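Local coordinates for sugar ABC transporter substrate-binding protein, BlMnBP1 (Bifidobacterium animalis subsp. lactis ATCC 27673, PDB 6I5R) that binds manno-oligosaccharides such as mannobiose, probably handing them to the ABC transporter that supports growth on beta-mannan, at residues 265-274 with 289-300; 157-165 with 177-187. All blocks are in the same frame, centred on the assembly; numbering follows the deposited sequence.

Contact 1: 265-274 with 289-300. With ZN (zinc ion), chain M; ZN (zinc ion), chain C; BMA (beta-D-mannopyranose), chain B.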
loop_
_atom_site.group_PDB
_atom_site.type_symbol
_atom_site.label_atom_id
_atom_site.label_comp_id
_atom_site.label_asym_id
_atom_site.label_seq_id
_atom_site.Cartn_x
_atom_site.Cartn_y
_atom_site.Cartn_z
ATOM N N TRP A 265 6.476 2.143 15.832
ATOM C CA TRP A 265 6.419 2.756 14.511
ATOM C C TRP A 265 6.819 4.226 14.541
ATOM O O TRP A 265 7.669 4.661 13.751
ATOM C CB TRP A 265 5.008 2.581 13.950
ATOM C CG TRP A 265 4.706 3.452 12.802
ATOM C CD1 TRP A 265 3.722 4.374 12.744
ATOM C CD2 TRP A 265 5.411 3.533 11.548
ATOM N NE1 TRP A 265 3.731 5.006 11.533
ATOM C CE2 TRP A 265 4.754 4.501 10.771
ATOM C CE3 TRP A 265 6.513 2.863 11.000
ATOM C CZ2 TRP A 265 5.161 4.843 9.471
ATOM C CZ3 TRP A 265 6.919 3.198 9.682
ATOM C CH2 TRP A 265 6.240 4.183 8.944
ATOM N N GLU A 266 6.230 5.004 15.449
ATOM C CA GLU A 266 6.407 6.451 15.410
ATOM C C GLU A 266 7.840 6.841 15.707
ATOM O O GLU A 266 8.379 7.748 15.072
ATOM C CB GLU A 266 5.468 7.130 16.400
ATOM C CG GLU A 266 4.017 7.085 15.972
ATOM C CD GLU A 266 3.745 7.883 14.708
ATOM O OE1 GLU A 266 4.644 8.606 14.249
ATOM O OE2 GLU A 266 2.617 7.824 14.186
ATOM N N SER A 267 8.466 6.178 16.681
ATOM C CA SER A 267 9.875 6.457 16.957
ATOM C C SER A 267 10.776 5.909 15.864
ATOM O O SER A 267 11.879 6.433 15.671
ATOM C CB SER A 267 10.306 5.892 18.321
ATOM O OG SER A 267 9.966 4.532 18.496
ATOM N N SER A 268 10.337 4.874 15.138
ATOM C CA SER A 268 11.187 4.340 14.074
ATOM C C SER A 268 11.445 5.390 13.001
ATOM O O SER A 268 12.500 5.375 12.360
ATOM C CB SER A 268 10.567 3.072 13.469
ATOM O OG SER A 268 9.611 3.341 12.470
ATOM N N LYS A 269 10.503 6.320 12.795
ATOM C CA LYS A 269 10.725 7.385 11.830
ATOM C C LYS A 269 11.945 8.209 12.217
ATOM O O LYS A 269 12.862 8.413 11.414
ATOM C CB LYS A 269 9.481 8.287 11.735
ATOM C CG LYS A 269 8.258 7.630 11.099
ATOM C CD LYS A 269 7.061 8.518 11.308
ATOM C CE LYS A 269 5.756 7.764 11.020
ATOM N NZ LYS A 269 4.558 8.634 11.300
ATOM N N GLY A 270 11.977 8.686 13.455
ATOM C CA GLY A 270 13.101 9.493 13.883
ATOM C C GLY A 270 14.399 8.709 13.856
ATOM O O GLY A 270 15.460 9.249 13.528
ATOM N N LYS A 271 14.329 7.424 14.192
ATOM C CA LYS A 271 15.533 6.601 14.210
ATOM C C LYS A 271 16.124 6.437 12.811
ATOM O O LYS A 271 17.343 6.475 12.655
ATOM C CB LYS A 271 15.226 5.233 14.813
ATOM C CG LYS A 271 14.932 5.247 16.302
ATOM C CD LYS A 271 14.844 3.821 16.804
ATOM C CE LYS A 271 14.418 3.728 18.223
ATOM N NZ LYS A 271 14.067 2.332 18.513
ATOM N N MET A 272 15.280 6.234 11.789
ATOM C CA MET A 272 15.755 6.195 10.407
ATOM C C MET A 272 16.434 7.509 10.040
ATOM O O MET A 272 17.541 7.528 9.478
ATOM C CB MET A 272 14.577 5.910 9.469
ATOM C CG MET A 272 14.790 6.303 8.001
ATOM S SD MET A 272 15.936 5.197 7.190
ATOM C CE MET A 272 14.872 3.774 7.071
ATOM N N ASN A 273 15.775 8.630 10.349
ATOM C CA ASN A 273 16.301 9.944 9.998
ATOM C C ASN A 273 17.664 10.163 10.631
ATOM O O ASN A 273 18.550 10.793 10.036
ATOM C CB ASN A 273 15.317 11.022 10.459
ATOM C CG ASN A 273 15.646 12.398 9.908
ATOM O OD1 ASN A 273 16.466 13.136 10.480
ATOM N ND2 ASN A 273 15.015 12.751 8.791
ATOM N N ASN A 274 17.860 9.643 11.827
ATOM C CA ASN A 274 19.080 9.908 12.575
ATOM C C ASN A 274 20.115 8.811 12.411
ATOM O O ASN A 274 21.164 8.858 13.071
ATOM C CB ASN A 274 18.750 10.120 14.041
ATOM C CG ASN A 274 17.970 11.436 14.280
ATOM O OD1 ASN A 274 18.309 12.506 13.730
ATOM N ND2 ASN A 274 16.908 11.344 15.055
ATOM N N GLN A 289 7.649 10.911 5.340
ATOM C CA GLN A 289 7.466 10.786 6.783
ATOM C C GLN A 289 8.791 10.549 7.492
ATOM O O GLN A 289 8.989 11.005 8.628
ATOM C CB GLN A 289 6.501 9.646 7.077
ATOM C CG GLN A 289 5.099 9.870 6.584
ATOM C CD GLN A 289 4.117 8.796 7.033
ATOM O OE1 GLN A 289 4.281 8.175 8.071
ATOM N NE2 GLN A 289 3.107 8.570 6.226
ATOM N N MET A 290 9.672 9.748 6.887
ATOM C CA MET A 290 11.021 9.600 7.422
ATOM C C MET A 290 11.806 10.905 7.315
ATOM O O MET A 290 12.554 11.262 8.223
ATOM C CB MET A 290 11.770 8.497 6.678
ATOM C CG MET A 290 11.091 7.123 6.663
ATOM S SD MET A 290 10.911 6.464 8.298
ATOM C CE MET A 290 9.655 5.185 8.045
ATOM N N LYS A 291 11.641 11.636 6.218
ATOM C CA LYS A 291 12.467 12.821 6.017
ATOM C C LYS A 291 12.068 13.918 6.984
ATOM O O LYS A 291 12.918 14.700 7.435
ATOM C CB LYS A 291 12.327 13.330 4.590
ATOM C CG LYS A 291 13.038 12.517 3.525
ATOM C CD LYS A 291 12.835 13.148 2.175
ATOM C CE LYS A 291 13.660 12.399 1.146
ATOM N NZ LYS A 291 15.074 12.240 1.551
ATOM N N GLN A 292 10.767 14.034 7.249
ATOM C CA GLN A 292 10.219 15.019 8.172
ATOM C C GLN A 292 10.505 14.671 9.621
ATOM O O GLN A 292 10.289 15.508 10.495
ATOM C CB GLN A 292 8.714 15.125 7.965
ATOM C CG GLN A 292 8.308 15.745 6.658
ATOM C CD GLN A 292 6.858 15.413 6.264
ATOM O OE1 GLN A 292 6.134 14.634 6.962
ATOM N NE2 GLN A 292 6.397 16.026 5.152
ATOM N N ALA A 293 10.968 13.465 9.902
ATOM C CA ALA A 293 11.052 13.068 11.298
ATOM C C ALA A 293 12.282 13.614 12.005
ATOM O O ALA A 293 12.417 13.380 13.209
ATOM C CB ALA A 293 11.065 11.550 11.447
ATOM N N GLY A 294 13.193 14.284 11.309
ATOM C CA GLY A 294 14.345 14.838 12.000
ATOM C C GLY A 294 15.217 15.629 11.062
ATOM O O GLY A 294 14.847 15.894 9.933
ATOM N N ASP A 295 16.410 15.960 11.548
ATOM C CA ASP A 295 17.279 16.972 10.951
ATOM C C ASP A 295 17.991 16.532 9.678
ATOM O O ASP A 295 18.659 17.363 9.058
ATOM C CB ASP A 295 18.390 17.377 11.933
ATOM C CG ASP A 295 17.889 18.112 13.119
ATOM O OD1 ASP A 295 16.723 18.545 13.083
ATOM O OD2 ASP A 295 18.666 18.248 14.090
ATOM N N HIS A 296 17.933 15.243 9.304
ATOM C CA HIS A 296 18.754 14.710 8.220
ATOM C C HIS A 296 17.914 14.185 7.061
ATOM O O HIS A 296 18.151 13.070 6.580
ATOM C CB HIS A 296 19.654 13.595 8.767
ATOM C CG HIS A 296 20.594 14.043 9.846
ATOM N ND1 HIS A 296 20.232 14.116 11.178
ATOM C CD2 HIS A 296 21.900 14.419 9.784
ATOM C CE1 HIS A 296 21.269 14.530 11.892
ATOM N NE2 HIS A 296 22.285 14.741 11.069
ATOM N N PRO A 297 16.960 14.962 6.559
ATOM C CA PRO A 297 16.182 14.499 5.392
ATOM C C PRO A 297 17.031 14.040 4.218
ATOM O O PRO A 297 16.649 13.111 3.482
ATOM C CB PRO A 297 15.350 15.731 5.022
ATOM C CG PRO A 297 16.128 16.899 5.625
ATOM C CD PRO A 297 16.660 16.368 6.902
ATOM N N ASP A 298 18.174 14.669 3.993
ATOM C CA ASP A 298 18.980 14.279 2.843
ATOM C C ASP A 298 19.612 12.901 2.989
ATOM O O ASP A 298 20.103 12.356 1.998
ATOM C CB ASP A 298 20.061 15.315 2.610
ATOM C CG ASP A 298 19.525 16.576 1.995
ATOM O OD1 ASP A 298 18.355 16.596 1.532
ATOM O OD2 ASP A 298 20.293 17.555 1.957
ATOM N N ASP A 299 19.615 12.336 4.184
ATOM C CA ASP A 299 20.142 10.995 4.372
ATOM C C ASP A 299 19.121 9.907 4.040
ATOM O O ASP A 299 19.500 8.735 3.981
ATOM C CB ASP A 299 20.636 10.835 5.816
ATOM C CG ASP A 299 21.835 11.732 6.128
ATOM O OD1 ASP A 299 22.581 12.093 5.181
ATOM O OD2 ASP A 299 22.039 12.060 7.314
ATOM N N ILE A 300 17.862 10.270 3.783
ATOM C CA ILE A 300 16.828 9.295 3.437
ATOM C C ILE A 300 16.849 9.050 1.939
ATOM O O ILE A 300 16.692 9.978 1.145
ATOM C CB ILE A 300 15.435 9.779 3.879
ATOM C CG1 ILE A 300 15.390 10.077 5.367
ATOM C CG2 ILE A 300 14.389 8.725 3.511
ATOM C CD1 ILE A 300 15.845 8.984 6.227
HETATM ZN ZN ZN M . 22.906 13.901 7.859
HETATM ZN ZN ZN C . 18.519 18.507 16.009
HETATM C C1 BMA B . 0.618 7.415 11.102
HETATM C C2 BMA B . 1.170 7.567 9.662
HETATM C C3 BMA B . 0.476 6.563 8.750
HETATM C C4 BMA B . 0.416 5.197 9.384
HETATM C C5 BMA B . -0.132 5.274 10.815
HETATM C C6 BMA B . -0.233 3.912 11.458
HETATM O O1 BMA B . 1.433 8.257 11.850
HETATM O O2 BMA B . 2.585 7.195 9.697
HETATM O O3 BMA B . 1.092 6.482 7.511
HETATM O O4 BMA B . -0.435 4.338 8.623
HETATM O O5 BMA B . 0.710 6.125 11.576
HETATM O O6 BMA B . -1.112 4.075 12.577
HETATM O O HOH W 1 21.209 10.176 9.231
HETATM O O HOH W 2 17.287 14.706 14.180
HETATM O O HOH W 3 14.443 12.999 15.358
HETATM O O HOH W 4 23.705 14.301 5.922
HETATM O O HOH W 5 16.907 16.768 15.941
#
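The indole of Trp265 meets Gln289 and Met290 at its six-membered end. Gln289 OE1 lies at the ring edge, near the plane, and the amide is turned 70° against the indole. Met290 CE reaches CH2 of Trp265 obliquely, at 3.7 Å. One face of the indole carries CE of Lys269, shifted toward the rim. The mannose lies at the ring edge. There Trp265 NE1 donates to O2 of the mannose at 3.1 Å and, more weakly, to its O5. Gln289 grips the same sugar with both ends of its amide: OE1 accepts from O2 at 2.5 Å, and NE2 donates almost straight to O3. The extended chain of Lys269 brings NZ to the mannose O2 at 2.9 Å, while a salt bridge ties NZ to Glu266 OE1. Its bond to Gln289 OE1 is weak.

Farther along, the packing is apolar. SD of Met290 rests on CA of Lys269 and CB of Met272. CG of Met272 presses on CD1 of Ile300 at 3.4 Å, closer than usual for two carbons. Ala293 CB sits against the backbone where Lys269 joins Gly270. With CG anti to the backbone N (chi1 -169°), Asn273 points its amide into the 290-296 turn. Its ND2 donates to Met290 O at 2.9 Å, an oxygen that also accepts from Ala293 N. At the outer end, Asp295 OD2 and Asp299 OD2 each bind a zinc ion.

Residues of both segments thus converge on one sugar hydroxyl. O2 of the mannose donates to Gln289 and accepts from Trp265 and Lys269. Such a net is likely to favour the axial O2 of mannose, in keeping with a manno-oligosaccharide pocket.

Contact 2: 157-165 with 177-187. With ZN (zinc ion), chain K.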
loop_
_atom_site.group_PDB
_atom_site.type_symbol
_atom_site.label_atom_id
_atom_site.label_comp_id
_atom_site.label_asym_id
_atom_site.label_seq_id
_atom_site.Cartn_x
_atom_site.Cartn_y
_atom_site.Cartn_z
ATOM N N LYS A 157 23.599 7.655 4.696
ATOM C CA LYS A 157 24.783 7.838 5.514
ATOM C C LYS A 157 25.202 6.532 6.163
ATOM O O LYS A 157 26.393 6.230 6.240
ATOM C CB LYS A 157 24.531 8.897 6.572
ATOM C CG LYS A 157 25.638 9.035 7.608
ATOM C CD LYS A 157 25.392 10.203 8.553
ATOM C CE LYS A 157 26.431 10.244 9.684
ATOM N NZ LYS A 157 26.148 9.254 10.791
ATOM N N VAL A 158 24.238 5.759 6.657
ATOM C CA VAL A 158 24.568 4.451 7.212
ATOM C C VAL A 158 25.161 3.547 6.145
ATOM O O VAL A 158 26.108 2.792 6.403
ATOM C CB VAL A 158 23.321 3.812 7.840
ATOM C CG1 VAL A 158 23.634 2.364 8.267
ATOM C CG2 VAL A 158 22.859 4.651 9.014
ATOM N N PHE A 159 24.599 3.577 4.941
ATOM C CA PHE A 159 25.152 2.778 3.849
ATOM C C PHE A 159 26.600 3.166 3.547
ATOM O O PHE A 159 27.455 2.293 3.342
ATOM C CB PHE A 159 24.256 2.917 2.610
ATOM C CG PHE A 159 23.102 1.924 2.573
ATOM C CD1 PHE A 159 22.303 1.706 3.683
ATOM C CD2 PHE A 159 22.832 1.216 1.426
ATOM C CE1 PHE A 159 21.274 0.785 3.640
ATOM C CE2 PHE A 159 21.837 0.286 1.392
ATOM C CZ PHE A 159 21.037 0.091 2.503
ATOM N N GLU A 160 26.900 4.467 3.531
ATOM C CA GLU A 160 28.276 4.904 3.290
ATOM C C GLU A 160 29.199 4.450 4.415
ATOM O O GLU A 160 30.335 4.019 4.156
ATOM C CB GLU A 160 28.304 6.427 3.118
ATOM C CG GLU A 160 29.648 7.035 2.654
ATOM C CD GLU A 160 30.028 6.743 1.178
ATOM O OE1 GLU A 160 29.377 7.215 0.221
ATOM O OE2 GLU A 160 31.032 6.052 0.948
ATOM N N GLU A 161 28.725 4.497 5.666
ATOM C CA GLU A 161 29.561 4.046 6.774
ATOM C C GLU A 161 29.863 2.558 6.657
ATOM O O GLU A 161 30.948 2.103 7.033
ATOM C CB GLU A 161 28.876 4.345 8.104
ATOM C CG GLU A 161 29.673 3.924 9.315
ATOM C CD GLU A 161 30.815 4.870 9.665
ATOM O OE1 GLU A 161 31.082 5.841 8.923
ATOM O OE2 GLU A 161 31.471 4.637 10.693
ATOM N N ALA A 162 28.895 1.781 6.178
ATOM C CA ALA A 162 29.067 0.350 5.985
ATOM C C ALA A 162 29.942 0.021 4.779
ATOM O O ALA A 162 30.356 -1.135 4.606
ATOM C CB ALA A 162 27.681 -0.293 5.845
ATOM N N GLY A 163 30.271 1.010 3.962
ATOM C CA GLY A 163 31.085 0.704 2.801
ATOM C C GLY A 163 30.311 0.120 1.645
ATOM O O GLY A 163 30.907 -0.461 0.740
ATOM N N ILE A 164 28.988 0.249 1.652
ATOM C CA ILE A 164 28.178 -0.234 0.542
ATOM C C ILE A 164 28.379 0.710 -0.640
ATOM O O ILE A 164 28.139 1.921 -0.544
ATOM C CB ILE A 164 26.698 -0.344 0.948
ATOM C CG1 ILE A 164 26.555 -1.357 2.095
ATOM C CG2 ILE A 164 25.839 -0.719 -0.259
ATOM C CD1 ILE A 164 25.191 -1.329 2.794
ATOM N N LYS A 165 28.860 0.161 -1.751
ATOM C CA LYS A 165 29.212 0.945 -2.926
ATOM C C LYS A 165 28.036 1.123 -3.881
ATOM O O LYS A 165 27.751 2.247 -4.309
ATOM C CB LYS A 165 30.398 0.273 -3.632
ATOM C CG LYS A 165 31.649 0.259 -2.789
ATOM C CD LYS A 165 32.847 -0.359 -3.488
ATOM C CE LYS A 165 34.162 0.055 -2.794
ATOM N NZ LYS A 165 35.353 -0.237 -3.672
ATOM N N ASP A 177 24.863 -6.853 2.477
ATOM C CA ASP A 177 24.855 -5.457 2.923
ATOM C C ASP A 177 24.365 -5.329 4.362
ATOM O O ASP A 177 24.892 -4.518 5.134
ATOM C CB ASP A 177 23.995 -4.593 2.003
ATOM C CG ASP A 177 24.600 -4.449 0.604
ATOM O OD1 ASP A 177 25.804 -4.684 0.475
ATOM O OD2 ASP A 177 23.887 -4.089 -0.344
ATOM N N LEU A 178 23.330 -6.085 4.740
ATOM C CA LEU A 178 22.883 -6.048 6.125
ATOM C C LEU A 178 24.009 -6.449 7.076
ATOM O O LEU A 178 24.194 -5.837 8.128
ATOM C CB LEU A 178 21.680 -6.971 6.323
ATOM C CG LEU A 178 20.426 -6.565 5.523
ATOM C CD1 LEU A 178 19.281 -7.543 5.786
ATOM C CD2 LEU A 178 20.040 -5.145 5.869
ATOM N N LYS A 179 24.801 -7.444 6.695
ATOM C CA LYS A 179 25.914 -7.872 7.532
ATOM C C LYS A 179 26.971 -6.773 7.672
ATOM O O LYS A 179 27.478 -6.537 8.771
ATOM C CB LYS A 179 26.492 -9.162 6.934
ATOM C CG LYS A 179 27.663 -9.768 7.700
ATOM C CD LYS A 179 28.250 -10.962 6.965
ATOM C CE LYS A 179 29.209 -11.749 7.862
ATOM N NZ LYS A 179 30.617 -11.362 7.667
ATOM N N LEU A 180 27.285 -6.067 6.582
ATOM C CA LEU A 180 28.213 -4.947 6.679
ATOM C C LEU A 180 27.689 -3.874 7.624
ATOM O O LEU A 180 28.454 -3.297 8.410
ATOM C CB LEU A 180 28.473 -4.340 5.291
ATOM C CG LEU A 180 29.288 -5.173 4.284
ATOM C CD1 LEU A 180 29.463 -4.435 2.959
ATOM C CD2 LEU A 180 30.639 -5.490 4.900
ATOM N N ILE A 181 26.390 -3.555 7.519
ATOM C CA ILE A 181 25.785 -2.568 8.406
ATOM C C ILE A 181 25.908 -3.026 9.849
ATOM O O ILE A 181 26.227 -2.241 10.751
ATOM C CB ILE A 181 24.311 -2.328 7.990
ATOM C CG1 ILE A 181 24.251 -1.625 6.620
ATOM C CG2 ILE A 181 23.577 -1.578 9.076
ATOM C CD1 ILE A 181 22.944 -1.824 5.844
ATOM N N LYS A 182 25.619 -4.297 10.096
ATOM C CA LYS A 182 25.668 -4.807 11.455
ATOM C C LYS A 182 27.082 -4.720 12.002
ATOM O O LYS A 182 27.288 -4.307 13.148
ATOM C CB LYS A 182 25.160 -6.243 11.467
ATOM C CG LYS A 182 25.063 -6.891 12.808
ATOM C CD LYS A 182 24.028 -6.239 13.655
ATOM C CE LYS A 182 24.025 -6.875 15.059
ATOM N NZ LYS A 182 23.126 -6.078 15.910
ATOM N N GLU A 183 28.075 -5.041 11.174
ATOM C CA GLU A 183 29.427 -5.167 11.697
ATOM C C GLU A 183 30.134 -3.834 11.781
ATOM O O GLU A 183 30.974 -3.638 12.666
ATOM C CB GLU A 183 30.238 -6.141 10.851
ATOM C CG GLU A 183 29.737 -7.542 11.042
ATOM C CD GLU A 183 30.515 -8.557 10.311
ATOM O OE1 GLU A 183 31.383 -8.164 9.518
ATOM O OE2 GLU A 183 30.266 -9.767 10.542
ATOM N N LYS A 184 29.779 -2.888 10.923
ATOM C CA LYS A 184 30.539 -1.659 10.845
ATOM C C LYS A 184 29.796 -0.415 11.281
ATOM O O LYS A 184 30.426 0.638 11.391
ATOM C CB LYS A 184 31.045 -1.455 9.413
ATOM C CG LYS A 184 31.980 -2.539 8.933
ATOM C CD LYS A 184 32.181 -2.481 7.437
ATOM C CE LYS A 184 32.415 -1.042 6.932
ATOM N NZ LYS A 184 33.593 -0.470 7.600
ATOM N N THR A 185 28.490 -0.472 11.498
ATOM C CA THR A 185 27.779 0.711 11.960
ATOM C C THR A 185 27.064 0.386 13.257
ATOM O O THR A 185 27.105 -0.749 13.755
ATOM C CB THR A 185 26.761 1.222 10.936
ATOM O OG1 THR A 185 25.599 0.393 10.982
ATOM C CG2 THR A 185 27.339 1.243 9.524
ATOM N N LYS A 186 26.363 1.390 13.786
ATOM C CA LYS A 186 25.559 1.226 14.991
ATOM C C LYS A 186 24.070 1.134 14.691
ATOM O O LYS A 186 23.258 1.242 15.616
ATOM C CB LYS A 186 25.796 2.390 15.955
ATOM C CG LYS A 186 27.235 2.546 16.372
ATOM C CD LYS A 186 27.449 3.807 17.185
ATOM C CE LYS A 186 28.921 3.972 17.471
ATOM N NZ LYS A 186 29.752 3.816 16.237
ATOM N N ALA A 187 23.693 0.980 13.432
ATOM C CA ALA A 187 22.277 0.994 13.078
ATOM C C ALA A 187 21.690 -0.414 13.106
ATOM O O ALA A 187 22.370 -1.398 12.821
ATOM C CB ALA A 187 22.063 1.596 11.684
HETATM ZN ZN ZN K . 30.586 6.651 -1.129
HETATM O O HOH W 6 32.969 1.577 11.008
HETATM O O HOH W 7 31.565 5.506 -0.737
#
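Ile181 is wedged among Val158, Phe159, Ala162 and Ile164, and this is the tight part of the contact. Its CG1 lies on Ala162 CB at 3.8 Å, and its CG2 faces CG1 of Val158. Its CD1 approaches CE1 of Phe159 obliquely at 3.8 Å. CD1 of Ile164 sits over one face of the Phe159 ring, offset toward the rim, and also touches CB of Asp177 at 3.6 Å. Ala187 CB closes the far end against Val158. Strand 277-283 borders this core through Ala278 and Thr279.

Thr185 borders the core where helix 177-184 ends. Its OG1 is placed between the backbone N and the carbonyl carbon (chi1 77°), and so can turn back to Ile181 O at 2.7 Å. OG1 in turn accepts from Ala187 N along a nearly straight line (170°), an ST turn. CG2 is thereby directed at CG of Glu161, 3.6 Å away, and at Val158 O. A valine here would probably keep some of the packing but leave Ala187 N without its acceptor, so that the turn after the helix could shift.

The solvent side is looser. Lys184 bends its chain across the end of helix 157-162, with CE 3.1 Å from Ala162 O, yet its NZ stays 6.3 Å from Glu161 OE2. A water bound firmly to Lys184 O bonds only weakly to that carboxylate. The exposed Glu160 binds a zinc ion through both oxygens. Asp177 binds another through OD1.

The axes of segments 157-162 and 177-184 cross at 83° and come within 8.9 Å. Gly163 ends the first with a Schellman motif, its positive phi suiting glycine. This is a near-perpendicular helix pair packed beside the sheet, in a periplasmic-binding-protein type of fold.

Along the chain contact 2 comes first and is complete before contact 1 begins, and their centres lie about 17 Å apart. They meet directly where CG of Asp299 packs on CB of Lys157, 3.9 Å away, and a backbone bond joins Asp299 to Lys156 next door. The sheet also links them. Strand 277-283 receives Met290 of contact 1 and Ile181 of contact 2, while Asn155, at the end of strand 139-155, bonds to Met272 and to Val158. Contact 1 supplies four of the thirteen residues of the glycan pocket. Contact 2 supplies none and sits farther out, about 28 Å from the chain centre against 20 Å.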